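Local coordinates for aspartate-semialdehyde dehydrogenase (PDB 3HSK), which catalyses the NADPH-dependent reductive dephosphorylation of 4-phospho-L-aspartate to L-aspartate semialdehyde, an early step toward methionine and threonine, at residues G26-V31 and K62-W67. Residues are numbered along the deposited sequence; the frame is centred on the assembly and turned at random.
With NAP (NADP nicotinamide-adenine-dinucleotide phosphate), chain C.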
ATOM      1  N   GLY A  26     -26.268   8.005  19.028  1.00 46.56           N
ATOM      2  CA  GLY A  26     -25.005   8.675  18.753  1.00 46.38           C
ATOM      3  C   GLY A  26     -25.150   9.574  17.540  1.00 46.34           C
ATOM      4  O   GLY A  26     -24.267   9.623  16.681  1.00 46.23           O
ATOM      5  N   ALA A  27     -26.269  10.294  17.492  1.00 46.41           N
ATOM      6  CA  ALA A  27     -26.690  11.049  16.312  1.00 46.72           C
ATOM      7  C   ALA A  27     -25.790  12.230  15.970  1.00 46.87           C
ATOM      8  O   ALA A  27     -25.687  12.613  14.805  1.00 46.73           O
ATOM      9  CB  ALA A  27     -28.131  11.515  16.474  1.00 46.71           C
ATOM     10  N   THR A  28     -25.137  12.789  16.985  1.00 47.24           N
ATOM     11  CA  THR A  28     -24.309  13.991  16.823  1.00 47.65           C
ATOM     12  C   THR A  28     -22.926  13.680  16.252  1.00 47.66           C
ATOM     13  O   THR A  28     -22.287  14.544  15.650  1.00 47.70           O
ATOM     14  CB  THR A  28     -24.176  14.769  18.151  1.00 47.74           C
ATOM     15  OG1 THR A  28     -23.671  13.899  19.173  1.00 47.67           O
ATOM     16  CG2 THR A  28     -25.534  15.299  18.589  1.00 48.07           C
ATOM     17  N   GLY A  29     -22.483  12.437  16.421  1.00 47.71           N
ATOM     18  CA  GLY A  29     -21.179  12.009  15.928  1.00 47.53           C
ATOM     19  C   GLY A  29     -21.105  11.957  14.414  1.00 47.68           C
ATOM     20  O   GLY A  29     -22.126  12.085  13.728  1.00 47.42           O
ATOM     21  N   SER A  30     -19.888  11.757  13.908  1.00 47.81           N
ATOM     22  CA  SER A  30     -19.601  11.736  12.471  1.00 48.24           C
ATOM     23  C   SER A  30     -20.473  10.751  11.669  1.00 48.20           C
ATOM     24  O   SER A  30     -21.120  11.146  10.694  1.00 48.07           O
ATOM     25  CB  SER A  30     -18.114  11.446  12.241  1.00 48.15           C
ATOM     26  OG  SER A  30     -17.805  11.470  10.857  1.00 49.67           O
ATOM     27  N   VAL A  31     -20.483   9.483  12.085  1.00 48.27           N
ATOM     28  CA  VAL A  31     -21.300   8.444  11.447  1.00 48.19           C
ATOM     29  C   VAL A  31     -22.796   8.749  11.625  1.00 48.26           C
ATOM     30  O   VAL A  31     -23.584   8.595  10.684  1.00 48.07           O
ATOM     31  CB  VAL A  31     -20.944   7.021  11.979  1.00 48.40           C
ATOM     32  CG1 VAL A  31     -21.979   5.989  11.546  1.00 48.19           C
ATOM     33  CG2 VAL A  31     -19.563   6.596  11.496  1.00 48.33           C
ATOM     34  N   LYS A  62     -29.247  20.828  15.399  1.00 54.20           N
ATOM     35  CA  LYS A  62     -28.328  21.835  14.848  1.00 54.34           C
ATOM     36  C   LYS A  62     -27.406  22.485  15.888  1.00 54.41           C
ATOM     37  O   LYS A  62     -26.299  22.904  15.551  1.00 54.54           O
ATOM     38  CB  LYS A  62     -29.080  22.905  14.040  1.00 54.32           C
ATOM     39  CG  LYS A  62     -30.052  23.778  14.829  1.00 54.43           C
ATOM     40  CD  LYS A  62     -30.484  24.978  14.006  1.00 54.31           C
ATOM     41  CE  LYS A  62     -31.620  25.733  14.673  1.00 55.05           C
ATOM     42  NZ  LYS A  62     -31.879  27.029  13.983  1.00 55.27           N
ATOM     43  N   ASP A  63     -27.858  22.556  17.140  1.00 54.51           N
ATOM     44  CA  ASP A  63     -27.054  23.126  18.226  1.00 54.62           C
ATOM     45  C   ASP A  63     -26.198  22.076  18.923  1.00 54.82           C
ATOM     46  O   ASP A  63     -25.152  22.393  19.488  1.00 54.66           O
ATOM     47  CB  ASP A  63     -27.945  23.837  19.254  1.00 54.59           C
ATOM     48  CG  ASP A  63     -28.611  25.084  18.695  1.00 54.55           C
ATOM     49  OD1 ASP A  63     -27.936  25.886  18.010  1.00 55.26           O
ATOM     50  OD2 ASP A  63     -29.816  25.271  18.952  1.00 54.08           O
ATOM     51  N   ALA A  64     -26.650  20.825  18.881  1.00 55.29           N
ATOM     52  CA  ALA A  64     -25.944  19.719  19.522  1.00 55.72           C
ATOM     53  C   ALA A  64     -24.738  19.255  18.711  1.00 56.12           C
ATOM     54  O   ALA A  64     -23.730  18.824  19.276  1.00 56.10           O
ATOM     55  CB  ALA A  64     -26.896  18.552  19.774  1.00 55.54           C
ATOM     56  N   ALA A  65     -24.845  19.356  17.389  1.00 56.66           N
ATOM     57  CA  ALA A  65     -23.837  18.811  16.490  1.00 57.31           C
ATOM     58  C   ALA A  65     -22.990  19.879  15.803  1.00 57.95           C
ATOM     59  O   ALA A  65     -23.513  20.774  15.131  1.00 58.00           O
ATOM     60  CB  ALA A  65     -24.493  17.908  15.450  1.00 57.18           C
ATOM     61  N   SER A  66     -21.678  19.774  15.981  1.00 58.76           N
ATOM     62  CA  SER A  66     -20.736  20.517  15.157  1.00 59.69           C
ATOM     63  C   SER A  66     -20.664  19.791  13.819  1.00 60.31           C
ATOM     64  O   SER A  66     -19.895  18.843  13.648  1.00 60.33           O
ATOM     65  CB  SER A  66     -19.361  20.611  15.824  1.00 59.57           C
ATOM     66  OG  SER A  66     -18.930  19.347  16.291  1.00 59.99           O
ATOM     67  N   TRP A  67     -21.503  20.242  12.889  1.00 61.28           N
ATOM     68  CA  TRP A  67     -21.707  19.594  11.600  1.00 62.15           C
ATOM     69  C   TRP A  67     -20.435  19.604  10.755  1.00 62.87           C
ATOM     70  O   TRP A  67     -19.886  20.667  10.466  1.00 63.04           O
ATOM     71  CB  TRP A  67     -22.858  20.291  10.870  1.00 62.09           C
ATOM     72  CG  TRP A  67     -23.293  19.640   9.591  1.00 62.39           C
ATOM     73  CD1 TRP A  67     -22.943  20.011   8.324  1.00 62.38           C
ATOM     74  CD2 TRP A  67     -24.177  18.519   9.451  1.00 62.40           C
ATOM     75  NE1 TRP A  67     -23.549  19.190   7.404  1.00 62.42           N
ATOM     76  CE2 TRP A  67     -24.311  18.265   8.068  1.00 62.58           C
ATOM     77  CE3 TRP A  67     -24.865  17.702  10.360  1.00 62.49           C
ATOM     78  CZ2 TRP A  67     -25.107  17.224   7.570  1.00 62.07           C
ATOM     79  CZ3 TRP A  67     -25.655  16.667   9.862  1.00 62.34           C
ATOM     80  CH2 TRP A  67     -25.766  16.439   8.479  1.00 62.18           C
TER
HETATM   81  PA  NAP C 366     -18.071  10.515  19.905  1.00 84.31           P
HETATM   82  O1A NAP C 366     -18.559  11.891  19.651  1.00 84.37           O
HETATM   83  O2A NAP C 366     -17.238  10.463  21.131  1.00 84.28           O
HETATM   84  O5B NAP C 366     -19.312   9.500  20.026  1.00 79.75           O
HETATM   85  C5B NAP C 366     -20.192   9.308  18.944  1.00 73.29           C
HETATM   86  C4B NAP C 366     -21.607   9.581  19.425  1.00 68.81           C
HETATM   87  O4B NAP C 366     -21.802   8.969  20.690  1.00 67.06           O
HETATM   88  C3B NAP C 366     -21.858  11.073  19.596  1.00 66.98           C
HETATM   89  O3B NAP C 366     -23.055  11.435  18.952  1.00 65.57           O
HETATM   90  C2B NAP C 366     -21.977  11.258  21.095  1.00 65.56           C
HETATM   91  O2B NAP C 366     -22.904  12.252  21.454  1.00 64.92           O
HETATM   92  C1B NAP C 366     -22.406   9.884  21.584  1.00 64.86           C
HETATM   93  N9A NAP C 366     -21.992   9.673  22.985  1.00 64.04           N
HETATM   94  C8A NAP C 366     -20.738   9.821  23.520  1.00 63.73           C
HETATM   95  N7A NAP C 366     -20.799   9.540  24.840  1.00 63.53           N
HETATM   96  C5A NAP C 366     -22.073   9.218  25.158  1.00 63.74           C
HETATM   97  C6A NAP C 366     -22.690   8.854  26.354  1.00 64.10           C
HETATM   98  N6A NAP C 366     -21.984   8.770  27.477  1.00 63.92           N
HETATM   99  N1A NAP C 366     -24.047   8.575  26.371  1.00 64.23           N
HETATM  100  C2A NAP C 366     -24.789   8.657  25.204  1.00 63.94           C
HETATM  101  N3A NAP C 366     -24.168   9.025  24.025  1.00 63.36           N
HETATM  102  C4A NAP C 366     -22.837   9.300  23.999  1.00 63.59           C
HETATM  103  O3  NAP C 366     -17.253   9.961  18.631  1.00 87.74           O
HETATM  104  PN  NAP C 366     -17.069  10.533  17.135  1.00 91.83           P
HETATM  105  O1N NAP C 366     -15.906   9.836  16.534  1.00 91.90           O
HETATM  106  O2N NAP C 366     -18.371  10.504  16.429  1.00 91.58           O
HETATM  107  O5D NAP C 366     -16.658  12.071  17.386  1.00 93.43           O
HETATM  108  C5D NAP C 366     -16.171  12.866  16.325  1.00 96.33           C
HETATM  109  C4D NAP C 366     -14.652  13.074  16.378  1.00 98.25           C
HETATM  110  O4D NAP C 366     -14.377  14.468  16.330  1.00 99.10           O
HETATM  111  C3D NAP C 366     -13.965  12.519  17.626  1.00 98.95           C
HETATM  112  O3D NAP C 366     -13.293  11.307  17.358  1.00 98.88           O
HETATM  113  C2D NAP C 366     -13.004  13.612  18.063  1.00 99.63           C
HETATM  114  O2D NAP C 366     -11.691  13.338  17.619  1.00 99.48           O
HETATM  115  C1D NAP C 366     -13.514  14.877  17.381  1.00100.14           C
HETATM  116  N1N NAP C 366     -14.216  15.770  18.343  1.00100.71           N
HETATM  117  C2N NAP C 366     -13.593  16.929  18.736  1.00101.21           C
HETATM  118  C3N NAP C 366     -14.208  17.806  19.634  1.00101.59           C
HETATM  119  C7N NAP C 366     -13.667  19.203  19.802  1.00101.81           C
HETATM  120  O7N NAP C 366     -14.009  19.950  20.952  1.00101.71           O
HETATM  121  N7N NAP C 366     -12.871  19.708  18.856  1.00102.01           N
HETATM  122  C4N NAP C 366     -15.473  17.491  20.139  1.00101.16           C
HETATM  123  C5N NAP C 366     -16.107  16.314  19.741  1.00101.12           C
HETATM  124  C6N NAP C 366     -15.466  15.463  18.840  1.00100.93           C
HETATM  125  P2B NAP C 366     -22.401  13.643  22.098  1.00 64.02           P
HETATM  126  O1X NAP C 366     -23.487  14.139  23.015  1.00 63.58           O
HETATM  127  O2X NAP C 366     -22.149  14.644  20.997  1.00 64.29           O
HETATM  128  O3X NAP C 366     -21.122  13.447  22.877  1.00 63.96           O
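The hydroxyl of T28 is gripped twice by the cofactor while the rest of its side chain rests against A64 and A65, a compact example of one residue serving a ligand with its polar branch and the protein with its apolar one. T28 OG1 donates to the 2'-phosphate oxygen O2X of NADP at 2.5 Å, a length too short to be taken at face value, and NADP O3B, the neighbouring ribose hydroxyl, donates to T28 OG1. The side-chain rotation sorts the branches: with chi1 at 55°, OG1 is staggered with N on one flank and C on the other, which leaves CG2 opposite the carbonyl carbon. That methyl meets the end of helix 61-64, where T28 CG2 lies 3.7 Å from A64 CB. A65, the first residue to leave helical geometry, brings its methyl alongside the threonine, its CB 4.0 Å from T28 O and 4.2 Å from T28 CB. No hydrogen bond joins the two segments directly; Q33 NE2, on the helix that follows the turn, bridges them by bonding to both T28 O and S66 O.

Residues 26-29 form a type I turn between strand 20-25 and helix 30-39, the glycine-rich dinucleotide-binding loop of a Rossmann-type domain. G29 N bonds weakly to NADP O3B at 2.8 Å, whereas S30 N, in the first turn of the helix, reaches NADP O2N at 3.2 Å. The helix N-terminus thus faces the nicotinamide-side phosphate, where its dipole probably helps to offset negative charge. S53 and S56 add further hydroxyl bonds to the cofactor. Because T28 OG1 bonds to both the ribose hydroxyl and the 2'-phosphate, the contact is consistent with a preference for NADP over NAD, which lacks that phosphate.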